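Local coordinates for protein putative peptidase (Bacteroides fragilis, PDB 5DYN) that acts as a cysteine protease of the clostripain family and probably activates the Bacteroides fragilis toxin by cleaving it, at residues A13-A18 against Y42-C47; F29-F34 against T56-P61; E36-A41 against K209-Y214; I52-E57 against G108-V113; G62-T67 against Y87-S92. One frame throughout, in Å; residues are numbered along the deposited sequence.

Contact 1. Residues A13-A18 against Y42-C47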
# COMPACT_ATOMS: atom_id res chain seq x y z
N ALA B 13 -1.59 -8.45 10.36
CA ALA B 13 -2.61 -8.77 11.36
C ALA B 13 -2.62 -7.73 12.47
O ALA B 13 -3.68 -7.28 12.89
CB ALA B 13 -2.38 -10.16 11.92
N ASP B 14 -1.43 -7.37 12.95
CA ASP B 14 -1.29 -6.34 13.96
C ASP B 14 -1.74 -4.97 13.45
O ASP B 14 -2.34 -4.19 14.19
CB ASP B 14 0.15 -6.26 14.45
CG ASP B 14 0.63 -7.56 15.06
OD1 ASP B 14 -0.22 -8.30 15.60
OD2 ASP B 14 1.84 -7.85 14.99
N LEU B 15 -1.44 -4.68 12.18
CA LEU B 15 -1.88 -3.44 11.56
C LEU B 15 -3.40 -3.36 11.53
O LEU B 15 -3.98 -2.34 11.88
CB LEU B 15 -1.31 -3.30 10.14
CG LEU B 15 -1.86 -2.16 9.27
CD1 LEU B 15 -1.70 -0.81 9.96
CD2 LEU B 15 -1.17 -2.15 7.92
N HIS B 16 -4.03 -4.46 11.11
CA HIS B 16 -5.48 -4.55 11.09
C HIS B 16 -6.08 -4.34 12.48
O HIS B 16 -7.08 -3.63 12.64
CB HIS B 16 -5.93 -5.90 10.54
CG HIS B 16 -7.40 -6.15 10.67
ND1 HIS B 16 -7.94 -6.88 11.71
CD2 HIS B 16 -8.45 -5.74 9.91
CE1 HIS B 16 -9.26 -6.92 11.57
NE2 HIS B 16 -9.59 -6.24 10.49
N ALA B 17 -5.48 -4.98 13.48
CA ALA B 17 -5.93 -4.83 14.86
C ALA B 17 -5.87 -3.37 15.29
O ALA B 17 -6.77 -2.87 15.96
CB ALA B 17 -5.09 -5.69 15.79
N ALA B 18 -4.82 -2.68 14.87
CA ALA B 18 -4.62 -1.28 15.21
C ALA B 18 -5.66 -0.37 14.55
O ALA B 18 -6.13 0.59 15.16
CB ALA B 18 -3.22 -0.84 14.82
N TYR B 42 -7.39 -7.76 1.25
CA TYR B 42 -8.40 -8.56 1.92
C TYR B 42 -8.31 -8.40 3.44
O TYR B 42 -9.33 -8.26 4.11
CB TYR B 42 -8.29 -10.04 1.55
CG TYR B 42 -9.42 -10.87 2.13
CD1 TYR B 42 -10.63 -11.00 1.45
CD2 TYR B 42 -9.29 -11.51 3.35
CE1 TYR B 42 -11.67 -11.74 1.97
CE2 TYR B 42 -10.33 -12.25 3.89
CZ TYR B 42 -11.52 -12.36 3.19
OH TYR B 42 -12.55 -13.11 3.72
N ALA B 43 -7.10 -8.41 3.97
CA ALA B 43 -6.91 -8.30 5.41
C ALA B 43 -7.42 -6.97 5.96
O ALA B 43 -7.83 -6.88 7.11
CB ALA B 43 -5.45 -8.49 5.78
N LEU B 44 -7.41 -5.94 5.12
CA LEU B 44 -7.81 -4.60 5.55
C LEU B 44 -9.10 -4.13 4.90
O LEU B 44 -9.40 -2.93 4.89
CB LEU B 44 -6.69 -3.59 5.25
CG LEU B 44 -5.32 -3.83 5.89
CD1 LEU B 44 -4.36 -2.70 5.57
CD2 LEU B 44 -5.45 -4.02 7.39
N ARG B 45 -9.88 -5.07 4.36
CA ARG B 45 -11.09 -4.72 3.62
C ARG B 45 -12.13 -4.03 4.51
O ARG B 45 -12.98 -3.28 4.02
CB ARG B 45 -11.70 -5.98 2.98
CG ARG B 45 -12.32 -6.95 3.98
CD ARG B 45 -12.54 -8.32 3.37
NE ARG B 45 -13.18 -9.23 4.30
CZ ARG B 45 -12.56 -9.84 5.31
NH1 ARG B 45 -11.27 -9.63 5.51
NH2 ARG B 45 -13.23 -10.66 6.10
N ASP B 46 -12.05 -4.28 5.81
CA ASP B 46 -13.03 -3.74 6.76
C ASP B 46 -12.57 -2.42 7.38
O ASP B 46 -13.25 -1.86 8.23
CB ASP B 46 -13.30 -4.76 7.87
CG ASP B 46 -12.04 -5.18 8.60
OD1 ASP B 46 -10.99 -5.35 7.94
OD2 ASP B 46 -12.10 -5.34 9.84
N CYS B 47 -11.41 -1.93 6.94
CA CYS B 47 -10.83 -0.71 7.51
C CYS B 47 -11.13 0.51 6.66
O CYS B 47 -11.05 1.64 7.15
CB CYS B 47 -9.33 -0.87 7.67
SG CYS B 47 -8.86 -2.09 8.90

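Contact 2. Residues F29-F34 against T56-P61. With NA (sodium ion), chain J; NA (sodium ion), chain E.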
# COMPACT_ATOMS: atom_id res chain seq x y z
N PHE B 29 -4.00 4.88 1.96
CA PHE B 29 -2.89 5.15 1.05
C PHE B 29 -1.58 4.66 1.64
O PHE B 29 -1.07 5.22 2.62
CB PHE B 29 -2.82 6.65 0.73
CG PHE B 29 -1.68 7.03 -0.17
CD1 PHE B 29 -1.19 6.15 -1.12
CD2 PHE B 29 -1.08 8.28 -0.06
CE1 PHE B 29 -0.13 6.50 -1.94
CE2 PHE B 29 -0.02 8.63 -0.87
CZ PHE B 29 0.45 7.74 -1.82
N PHE B 30 -1.02 3.61 1.04
CA PHE B 30 0.28 3.09 1.44
C PHE B 30 1.39 3.64 0.54
O PHE B 30 1.69 3.06 -0.51
CB PHE B 30 0.30 1.56 1.40
CG PHE B 30 -0.32 0.92 2.61
CD1 PHE B 30 -1.69 0.78 2.71
CD2 PHE B 30 0.47 0.46 3.64
CE1 PHE B 30 -2.26 0.19 3.82
CE2 PHE B 30 -0.09 -0.13 4.76
CZ PHE B 30 -1.46 -0.27 4.84
N ASP B 31 1.99 4.74 0.96
CA ASP B 31 3.19 5.25 0.30
C ASP B 31 4.36 4.37 0.72
O ASP B 31 5.26 4.82 1.44
CB ASP B 31 3.44 6.71 0.65
CG ASP B 31 4.24 7.44 -0.42
OD1 ASP B 31 4.75 6.77 -1.34
OD2 ASP B 31 4.36 8.68 -0.33
N ALA B 32 4.34 3.11 0.29
CA ALA B 32 5.30 2.11 0.72
C ALA B 32 5.36 0.97 -0.30
O ALA B 32 4.43 0.80 -1.09
CB ALA B 32 4.95 1.59 2.10
N CYS B 33 6.44 0.20 -0.26
CA CYS B 33 6.67 -0.85 -1.25
C CYS B 33 5.71 -2.03 -1.13
O CYS B 33 5.32 -2.42 -0.04
CB CYS B 33 8.10 -1.37 -1.14
SG CYS B 33 9.32 -0.41 -2.07
N PHE B 34 5.32 -2.57 -2.29
CA PHE B 34 4.71 -3.90 -2.38
C PHE B 34 3.36 -4.05 -1.67
O PHE B 34 2.91 -5.17 -1.47
CB PHE B 34 5.67 -4.95 -1.80
CG PHE B 34 6.99 -5.04 -2.52
CD1 PHE B 34 7.05 -5.19 -3.90
CD2 PHE B 34 8.18 -5.00 -1.81
CE1 PHE B 34 8.27 -5.30 -4.55
CE2 PHE B 34 9.40 -5.09 -2.45
CZ PHE B 34 9.45 -5.25 -3.82
N THR B 56 4.51 -3.29 -6.80
CA THR B 56 5.95 -3.42 -6.82
C THR B 56 6.60 -2.33 -5.96
O THR B 56 5.98 -1.83 -5.02
CB THR B 56 6.50 -3.37 -8.27
OG1 THR B 56 7.93 -3.52 -8.25
CG2 THR B 56 6.13 -2.05 -8.95
N GLU B 57 7.84 -1.97 -6.27
CA GLU B 57 8.57 -1.01 -5.45
C GLU B 57 8.11 0.43 -5.65
O GLU B 57 7.81 0.86 -6.77
CB GLU B 57 10.07 -1.11 -5.74
CG GLU B 57 10.64 -2.49 -5.47
CD GLU B 57 12.11 -2.60 -5.79
OE1 GLU B 57 12.89 -1.74 -5.32
OE2 GLU B 57 12.49 -3.54 -6.52
N ILE B 58 8.05 1.17 -4.54
CA ILE B 58 7.71 2.59 -4.54
C ILE B 58 8.98 3.44 -4.55
O ILE B 58 9.91 3.16 -3.80
CB ILE B 58 6.83 2.94 -3.31
CG1 ILE B 58 5.37 2.57 -3.56
CG2 ILE B 58 6.93 4.42 -2.96
CD1 ILE B 58 4.71 3.40 -4.64
N PRO B 59 9.02 4.48 -5.40
CA PRO B 59 10.15 5.41 -5.46
C PRO B 59 10.47 6.03 -4.10
O PRO B 59 9.55 6.36 -3.36
CB PRO B 59 9.68 6.48 -6.44
CG PRO B 59 8.68 5.79 -7.30
CD PRO B 59 7.98 4.81 -6.40
N GLY B 60 11.75 6.16 -3.79
CA GLY B 60 12.20 6.80 -2.56
C GLY B 60 11.53 8.12 -2.20
O GLY B 60 11.01 8.27 -1.10
N PRO B 61 11.53 9.09 -3.14
CA PRO B 61 10.86 10.37 -2.89
C PRO B 61 9.34 10.24 -2.68
O PRO B 61 8.70 11.22 -2.28
CB PRO B 61 11.16 11.19 -4.15
CG PRO B 61 11.56 10.18 -5.18
CD PRO B 61 12.26 9.11 -4.41
NA NA J . 2.92 -6.50 -3.80
NA NA E . 7.86 13.39 -2.12
O HOH W 1 10.16 14.10 -2.98

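Contact 3. Residues E36-A41 against K209-Y214. With NA (sodium ion), chain G; NA (sodium ion), chain J.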
# COMPACT_ATOMS: atom_id res chain seq x y z
N GLU B 36 0.26 -3.12 -2.55
CA GLU B 36 -0.94 -3.38 -3.33
C GLU B 36 -1.06 -4.87 -3.62
O GLU B 36 -0.95 -5.32 -4.76
CB GLU B 36 -0.94 -2.57 -4.63
CG GLU B 36 -2.34 -2.35 -5.23
CD GLU B 36 -3.20 -1.38 -4.42
OE1 GLU B 36 -2.69 -0.78 -3.46
OE2 GLU B 36 -4.39 -1.21 -4.76
N ALA B 37 -1.26 -5.63 -2.55
CA ALA B 37 -1.38 -7.08 -2.63
C ALA B 37 -2.79 -7.51 -2.25
O ALA B 37 -3.42 -6.90 -1.39
CB ALA B 37 -0.36 -7.75 -1.73
N VAL B 38 -3.28 -8.57 -2.89
CA VAL B 38 -4.62 -9.07 -2.61
C VAL B 38 -4.75 -9.49 -1.14
O VAL B 38 -5.81 -9.33 -0.54
CB VAL B 38 -4.98 -10.26 -3.55
CG1 VAL B 38 -4.01 -11.42 -3.37
CG2 VAL B 38 -6.42 -10.71 -3.33
N GLU B 39 -3.65 -9.96 -0.56
CA GLU B 39 -3.65 -10.42 0.82
C GLU B 39 -3.74 -9.26 1.80
O GLU B 39 -4.31 -9.38 2.88
CB GLU B 39 -2.41 -11.26 1.11
CG GLU B 39 -2.28 -12.50 0.23
CD GLU B 39 -1.52 -12.23 -1.06
OE1 GLU B 39 -1.28 -11.05 -1.40
OE2 GLU B 39 -1.16 -13.21 -1.75
N VAL B 40 -3.16 -8.13 1.42
CA VAL B 40 -3.24 -6.93 2.25
C VAL B 40 -4.60 -6.27 2.07
O VAL B 40 -5.23 -5.84 3.04
CB VAL B 40 -2.12 -5.93 1.91
CG1 VAL B 40 -2.24 -4.68 2.77
CG2 VAL B 40 -0.76 -6.59 2.09
N ALA B 41 -5.05 -6.22 0.83
CA ALA B 41 -6.37 -5.68 0.51
C ALA B 41 -7.46 -6.43 1.26
O ALA B 41 -8.36 -5.82 1.84
CB ALA B 41 -6.62 -5.74 -0.99
N LYS B 209 -2.37 -6.10 -14.10
CA LYS B 209 -3.57 -5.38 -13.68
C LYS B 209 -3.36 -4.59 -12.39
O LYS B 209 -4.23 -3.82 -11.98
CB LYS B 209 -4.74 -6.35 -13.52
CG LYS B 209 -5.05 -7.17 -14.77
CD LYS B 209 -5.20 -6.30 -16.00
CE LYS B 209 -5.83 -7.07 -17.16
NZ LYS B 209 -5.03 -8.28 -17.53
N GLY B 210 -2.21 -4.78 -11.74
CA GLY B 210 -1.82 -3.94 -10.62
C GLY B 210 -2.10 -4.45 -9.22
O GLY B 210 -1.94 -3.71 -8.25
N LEU B 211 -2.52 -5.70 -9.10
CA LEU B 211 -2.74 -6.31 -7.80
C LEU B 211 -1.93 -7.60 -7.70
O LEU B 211 -2.08 -8.49 -8.53
CB LEU B 211 -4.22 -6.60 -7.56
CG LEU B 211 -4.60 -7.11 -6.17
CD1 LEU B 211 -4.37 -6.04 -5.11
CD2 LEU B 211 -6.05 -7.59 -6.14
N SER B 212 -1.07 -7.68 -6.69
CA SER B 212 -0.16 -8.81 -6.59
C SER B 212 -0.75 -9.98 -5.81
O SER B 212 -1.72 -9.82 -5.07
CB SER B 212 1.16 -8.39 -5.95
OG SER B 212 1.01 -8.25 -4.55
N THR B 213 -0.14 -11.14 -5.98
CA THR B 213 -0.49 -12.33 -5.22
C THR B 213 0.78 -13.11 -4.90
O THR B 213 1.80 -12.96 -5.57
CB THR B 213 -1.46 -13.24 -5.98
OG1 THR B 213 -1.81 -14.36 -5.16
CG2 THR B 213 -0.82 -13.74 -7.27
N TYR B 214 0.70 -13.95 -3.88
CA TYR B 214 1.80 -14.87 -3.59
C TYR B 214 1.61 -16.14 -4.40
O TYR B 214 0.50 -16.49 -4.80
CB TYR B 214 1.88 -15.18 -2.09
CG TYR B 214 2.97 -16.16 -1.73
CD1 TYR B 214 4.31 -15.78 -1.78
CD2 TYR B 214 2.67 -17.46 -1.35
CE1 TYR B 214 5.31 -16.67 -1.46
CE2 TYR B 214 3.67 -18.36 -1.03
CZ TYR B 214 4.99 -17.96 -1.09
OH TYR B 214 5.98 -18.85 -0.76
NA NA G . -3.49 -15.78 -3.58
NA NA J . 2.92 -6.50 -3.80
O HOH W 2 1.12 -10.46 -2.92

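Contact 4. Residues I52-E57 against G108-V113. With NA (sodium ion), chain J.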
# COMPACT_ATOMS: atom_id res chain seq x y z
N ILE B 52 -4.66 2.09 -1.77
CA ILE B 52 -3.82 2.78 -2.75
C ILE B 52 -2.33 2.54 -2.50
O ILE B 52 -1.80 2.94 -1.46
CB ILE B 52 -4.07 4.30 -2.73
CG1 ILE B 52 -5.57 4.60 -2.67
CG2 ILE B 52 -3.42 4.97 -3.93
CD1 ILE B 52 -5.90 6.04 -2.36
N SER B 53 -1.68 1.88 -3.45
CA SER B 53 -0.25 1.61 -3.35
C SER B 53 0.28 1.05 -4.67
O SER B 53 -0.40 1.11 -5.70
CB SER B 53 0.04 0.63 -2.21
OG SER B 53 1.43 0.51 -1.96
N SER B 54 1.49 0.51 -4.64
CA SER B 54 2.06 -0.17 -5.79
C SER B 54 2.22 -1.65 -5.49
O SER B 54 2.55 -2.01 -4.37
CB SER B 54 3.41 0.43 -6.18
OG SER B 54 4.00 -0.29 -7.25
N PRO B 55 1.97 -2.51 -6.49
CA PRO B 55 2.22 -3.94 -6.31
C PRO B 55 3.72 -4.23 -6.28
O PRO B 55 4.15 -5.28 -5.79
CB PRO B 55 1.56 -4.57 -7.54
CG PRO B 55 1.60 -3.49 -8.57
CD PRO B 55 1.42 -2.20 -7.82
N THR B 56 4.51 -3.29 -6.80
CA THR B 56 5.95 -3.42 -6.82
C THR B 56 6.60 -2.33 -5.96
O THR B 56 5.98 -1.83 -5.02
CB THR B 56 6.50 -3.37 -8.27
OG1 THR B 56 7.93 -3.52 -8.25
CG2 THR B 56 6.13 -2.05 -8.95
N GLU B 57 7.84 -1.97 -6.27
CA GLU B 57 8.57 -1.01 -5.45
C GLU B 57 8.11 0.43 -5.65
O GLU B 57 7.81 0.86 -6.77
CB GLU B 57 10.07 -1.11 -5.74
CG GLU B 57 10.64 -2.49 -5.47
CD GLU B 57 12.11 -2.60 -5.79
OE1 GLU B 57 12.89 -1.74 -5.32
OE2 GLU B 57 12.49 -3.54 -6.52
N GLY B 108 10.04 6.46 -13.45
CA GLY B 108 8.61 6.25 -13.53
C GLY B 108 8.04 5.62 -12.27
O GLY B 108 8.67 5.63 -11.21
N VAL B 109 6.84 5.05 -12.40
CA VAL B 109 6.10 4.53 -11.26
C VAL B 109 4.89 3.71 -11.72
O VAL B 109 4.52 3.74 -12.90
CB VAL B 109 5.63 5.68 -10.34
CG1 VAL B 109 4.36 6.32 -10.89
CG2 VAL B 109 5.41 5.18 -8.91
N SER B 110 4.29 2.97 -10.80
CA SER B 110 3.03 2.28 -11.05
C SER B 110 2.14 2.37 -9.82
O SER B 110 2.57 2.06 -8.71
CB SER B 110 3.28 0.82 -11.44
OG SER B 110 3.80 0.08 -10.34
N VAL B 111 0.90 2.80 -10.01
CA VAL B 111 -0.04 2.97 -8.91
C VAL B 111 -1.37 2.29 -9.21
O VAL B 111 -1.90 2.40 -10.32
CB VAL B 111 -0.31 4.47 -8.61
CG1 VAL B 111 -1.26 4.62 -7.43
CG2 VAL B 111 1.00 5.19 -8.34
N GLY B 112 -1.91 1.57 -8.23
CA GLY B 112 -3.21 0.94 -8.37
C GLY B 112 -4.15 1.30 -7.23
O GLY B 112 -3.71 1.58 -6.12
N VAL B 113 -5.44 1.31 -7.51
CA VAL B 113 -6.44 1.49 -6.46
C VAL B 113 -7.42 0.32 -6.46
O VAL B 113 -8.01 -0.02 -7.49
CB VAL B 113 -7.22 2.80 -6.63
CG1 VAL B 113 -8.18 2.99 -5.47
CG2 VAL B 113 -6.27 3.97 -6.70
NA NA J . 2.92 -6.50 -3.80

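Contact 5. Residues G62-T67 against Y87-S92. With NA (sodium ion), chain E; NA (sodium ion), chain F.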
# COMPACT_ATOMS: atom_id res chain seq x y z
N GLY B 62 8.79 9.07 -2.96
CA GLY B 62 7.39 8.79 -2.68
C GLY B 62 6.40 9.68 -3.41
O GLY B 62 6.61 10.07 -4.55
N ALA B 63 5.30 10.00 -2.74
CA ALA B 63 4.25 10.81 -3.34
C ALA B 63 4.67 12.27 -3.50
O ALA B 63 5.41 12.81 -2.66
CB ALA B 63 2.98 10.72 -2.51
N PRO B 64 4.22 12.92 -4.58
CA PRO B 64 4.31 14.37 -4.72
C PRO B 64 3.26 15.04 -3.85
O PRO B 64 2.22 15.45 -4.34
CB PRO B 64 4.04 14.60 -6.21
CG PRO B 64 3.16 13.46 -6.60
CD PRO B 64 3.63 12.29 -5.78
N TYR B 65 3.54 15.13 -2.56
CA TYR B 65 2.55 15.59 -1.59
C TYR B 65 2.12 17.03 -1.80
O TYR B 65 1.19 17.51 -1.15
CB TYR B 65 3.09 15.40 -0.16
CG TYR B 65 3.11 13.95 0.28
CD1 TYR B 65 1.94 13.31 0.67
CD2 TYR B 65 4.30 13.23 0.29
CE1 TYR B 65 1.96 11.98 1.07
CE2 TYR B 65 4.32 11.90 0.69
CZ TYR B 65 3.14 11.28 1.08
OH TYR B 65 3.16 9.96 1.47
N GLN B 66 2.79 17.74 -2.71
CA GLN B 66 2.35 19.08 -3.07
C GLN B 66 1.06 19.01 -3.89
O GLN B 66 0.26 19.94 -3.88
CB GLN B 66 3.44 19.83 -3.84
CG GLN B 66 3.86 19.19 -5.15
CD GLN B 66 5.06 18.29 -5.00
OE1 GLN B 66 5.29 17.70 -3.95
NE2 GLN B 66 5.85 18.18 -6.07
N THR B 67 0.85 17.88 -4.58
CA THR B 67 -0.37 17.67 -5.34
C THR B 67 -1.24 16.57 -4.73
O THR B 67 -2.46 16.58 -4.89
CB THR B 67 -0.08 17.31 -6.80
OG1 THR B 67 0.61 16.05 -6.85
CG2 THR B 67 0.78 18.38 -7.46
N TYR B 87 0.75 9.27 -10.13
CA TYR B 87 1.20 8.76 -11.42
C TYR B 87 1.63 9.87 -12.38
O TYR B 87 2.70 9.78 -12.98
CB TYR B 87 0.11 7.92 -12.08
CG TYR B 87 0.49 7.49 -13.47
CD1 TYR B 87 1.40 6.46 -13.67
CD2 TYR B 87 -0.03 8.12 -14.60
CE1 TYR B 87 1.77 6.06 -14.94
CE2 TYR B 87 0.33 7.74 -15.87
CZ TYR B 87 1.23 6.70 -16.04
OH TYR B 87 1.61 6.30 -17.30
N ASP B 88 0.78 10.89 -12.53
CA ASP B 88 1.03 11.96 -13.49
C ASP B 88 2.37 12.65 -13.25
O ASP B 88 3.05 13.05 -14.19
CB ASP B 88 -0.10 13.00 -13.46
CG ASP B 88 -1.37 12.49 -14.12
OD1 ASP B 88 -1.28 11.59 -14.97
OD2 ASP B 88 -2.46 13.00 -13.78
N TYR B 89 2.73 12.79 -11.98
CA TYR B 89 3.98 13.43 -11.60
C TYR B 89 5.19 12.69 -12.15
O TYR B 89 6.09 13.29 -12.75
CB TYR B 89 4.09 13.54 -10.08
CG TYR B 89 5.29 14.33 -9.61
CD1 TYR B 89 5.20 15.71 -9.42
CD2 TYR B 89 6.50 13.71 -9.33
CE1 TYR B 89 6.29 16.44 -8.98
CE2 TYR B 89 7.59 14.44 -8.89
CZ TYR B 89 7.48 15.80 -8.72
OH TYR B 89 8.56 16.53 -8.28
N TYR B 90 5.21 11.38 -11.93
CA TYR B 90 6.36 10.57 -12.32
C TYR B 90 6.36 10.24 -13.81
O TYR B 90 7.42 9.97 -14.38
CB TYR B 90 6.42 9.28 -11.50
CG TYR B 90 6.91 9.47 -10.08
CD1 TYR B 90 8.26 9.36 -9.78
CD2 TYR B 90 6.03 9.76 -9.05
CE1 TYR B 90 8.71 9.52 -8.49
CE2 TYR B 90 6.47 9.92 -7.75
CZ TYR B 90 7.82 9.81 -7.48
OH TYR B 90 8.27 9.97 -6.19
N GLN B 91 5.19 10.27 -14.43
CA GLN B 91 5.12 9.98 -15.86
C GLN B 91 5.59 11.20 -16.66
O GLN B 91 6.13 11.06 -17.76
CB GLN B 91 3.71 9.55 -16.27
CG GLN B 91 2.68 10.67 -16.39
CD GLN B 91 2.68 11.33 -17.76
OE1 GLN B 91 3.28 10.82 -18.71
NE2 GLN B 91 2.01 12.47 -17.86
N SER B 92 5.40 12.38 -16.09
CA SER B 92 5.82 13.62 -16.74
C SER B 92 7.34 13.72 -16.78
O SER B 92 7.91 14.30 -17.70
CB SER B 92 5.24 14.84 -16.01
OG SER B 92 3.83 14.87 -16.12
NA NA E . 7.86 13.39 -2.12
NA NA F . 10.21 9.38 -13.60
O HOH W 1 10.16 14.10 -2.98

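Contact 1. Residues A13-A18 against Y42-C47
His16 of helix 12-18 reaches across to the chain leaving helix 38-43, and each part of its side chain finds a different partner there. CB lies against the methyl Leu44 CD2 at 3.7 Å. The first torsion sets CG anti to the backbone N (chi1 172°), which carries the ring outward from the helix to the facing turn. Within the ring, CD2 stands 3.1 Å from the carbonyl oxygen Ala43 O and 3.8 Å from Cys47 SG, and both of these approach obliquely. At the tip, NE2 donates a hydrogen bond to Asp46 OD2, 2.7 Å long with an angle of 160° at the hydrogen. The oxygen receives it on its syn lone pair and lies close to the ring plane, while the carboxylate is turned 31° from that plane. Beside this polar pair, Leu15 CD2 meets Leu44 CD1 at 4.0 Å, the two side chains crossing at about a right angle; both also pack on Phe30 of strand 25-31. The contact therefore joins helix 12-18 to the end of helix 38-43, the helices before and after strand 25-31, with an apolar side turned to the sheet and a polar side nearer solvent. A carboxylate bonded to the ring in this way would hold its rotation and probably favour the protonated form of the histidine.

Contact 2. Residues F29-F34 against T56-P61
Ile58 and Phe34 owe their places in this contact to their first torsions. In Ile58, CG1 stands anti to the carbonyl carbon (chi1 -81°) and comes within 3.2 Å of Ala32 O, while CG2 points back to Asp31 OD1 at 3.6 Å. In Phe34, CG is likewise anti to the carbonyl carbon (chi1 -61°), and the ring lies alongside Glu57, CZ touching Glu57 CG at 3.4 Å, with CD1 close to Thr56 C and CA, which approach it obliquely. Two hydrogen bonds tie the segments together. Phe34 N donates to Thr56 O over 2.9 Å from well above the carbonyl plane, and Ile58 N donates to Cys33 SG over 3.2 Å, with an angle of 162° at the hydrogen. Both carboxylates are engaged outside the pair, Asp31 by Ala63 N and Tyr86 and Glu57 by Ser196 and Ala197. The loop 56-61 thus runs beside the carboxyl end of strand 25-31, where clan CD peptidases carry their nucleophilic cysteine; the Asp-Ala-Cys sequence ending in Cys33 is consistent with that role. A left-handed backbone at Phe34 accompanies the turn of its carbonyl oxygen to a sodium ion, 2.7 Å from Phe34 O. Another sodium ion, bound by Pro61 O, is shared with acidic residues of the second chain. The sulfur of Cys33 accepts one backbone N-H and has Glu57 CB beside it, which would limit its rotation.

Contact 3. Residues E36-A41 against K209-Y214
Ser212 is bridged to Ala37 by two nearly straight backbone hydrogen bonds. Ser212 N donates to Glu36 O at 3.1 Å, and Val38 N donates to Ser212 O at 3.0 Å. A third bond uses a side chain: Glu39 OE2 accepts from Tyr214 N at 2.9 Å on its syn lone pair, a reach made possible by the bend of the glutamate at chi2 (90°). The other carboxylate oxygen, Glu39 OE1, takes a hydrogen bond from a water that is also bonded to Ser212 OG. The bridge is single, since Ala37 is the N-cap of helix 38-43 and the chain coils away from the short strand 212-213. That strand pairs with strand 158-159 in a separate small sheet, so the contact links this sheet to the loop and helix following strand 25-31. Side-chain packing adds to this. Leu211 CD1 lies against Glu36 O and Val38 N, Leu211 CD2 meets Val38 CB at 3.9 Å, and Val38 CG1 runs beside Thr213 CB. Metal binding makes up the last group. Ser212 OG holds one sodium ion at 2.7 Å together with Phe34 O and Pro55 O, while Thr213 OG1 holds another, shared with Tyr227, Trp232 and Trp238.

Contact 4. Residues I52-E57 against G108-V113
Ile52 and Val113 lie side by side and point the same way from a non-hydrogen-bonded antiparallel pair. Ile52 CG2 meets Val113 CG2 at 4.1 Å and, at a similar distance, Val111 CG1, making an apolar patch that the alanines of helix 78-92 cover. The next pair, Ser53 with Gly112, is hydrogen-bonded: Gly112 N donates to Ser53 O at 3.0 Å, nearly along the C=O axis, whereas the return bond from Ser53 N to Gly112 O is weak. Ser53 OG turns to Phe30 O on the neighbouring strand. These pairs join adjacent strands of the central mixed sheet, strand 50-53 running antiparallel to 110-115 and parallel to 25-31, beyond which the sheet continues into the other chain. Beyond Ser53 the pairing gives way to side-chain contacts. Ser54 OG, anti to its own backbone N (chi1 176°), extends to Ser110 OG in a hydrogen bond of 3.1 Å. Ser54 OG also accepts from Thr56 N at 3.1 Å, closing an ST turn. Thr56 turns its methyl to the contact, CG2 standing 3.4 Å from Ser110 OG, while its hydroxyl is hydrogen-bonded to Tyr148 O. The bend leaves Pro55 O 2.6 Å from a sodium ion.

Contact 5. Residues G62-T67 against Y87-S92
Tyr90 OH lies only 2.3 Å from Gly62 O, a distance so short for a hydrogen bond that the modelled length is doubtful, although the hydroxyl is placed to donate to that oxygen. The carbonyl meets the ring at its edge and in its plane. CG of Tyr90 is anti to the carbonyl carbon (chi1 -76°), which swings the ring out from helix 78-92 to the loop before helix 65-72. Tyr89, whose CG is instead anti to the backbone N (chi1 -174°), takes the proline. Pro64 CB sits over one face of its ring, 3.8 Å from the ring centroid and offset toward the rim, a CH-pi contact. Pro64 CG rests on Tyr89 CB at 3.6 Å, while Pro64 CD approaches Tyr90 CE2 at 4.2 Å. Pro64 is both the centre of an inverse gamma turn and the N-cap of helix 65-72; the contact thus packs the start of that helix against the carboxyl-terminal part of 78-92, two helices in succession between strands 50-53 and 110-115. Pro64 O is gripped twice by Thr67, through its backbone N and through OG1. A sodium ion lies 2.6 Å from Ala63 O and is also bound by Pro61 and by Asp35 and Glu38 of the second chain. Another is bound by Tyr90 O, at 3.0 Å, in a site with Trp105 and Gly108.

Overall arrangement
Contacts 2, 3 and 4 show how neighbouring chain segments gather round one metal: a single sodium ion touches all three through Phe34, Ser212 and Pro55. Contacts 2 and 4 have centres about 7 Å apart and share Thr56 and Glu57; Phe30 N and Ile52 O, 2.7 Å apart, join their strands. Contact 3 lies about 10 Å from contact 4, centre to centre, with Glu36 N 3.1 Å from Ser54 O. Contact 5 joins contact 2 through Asp31 OD2, 2.9 Å from Ala63 N, and through a second sodium ion. Contacts 1 and 5 are the farthest apart, about 27 Å between centres, yet contact 1 touches contact 2, Leu15 CD2 lying 3.6 Å from Phe30 CZ on the strand leading to Cys33.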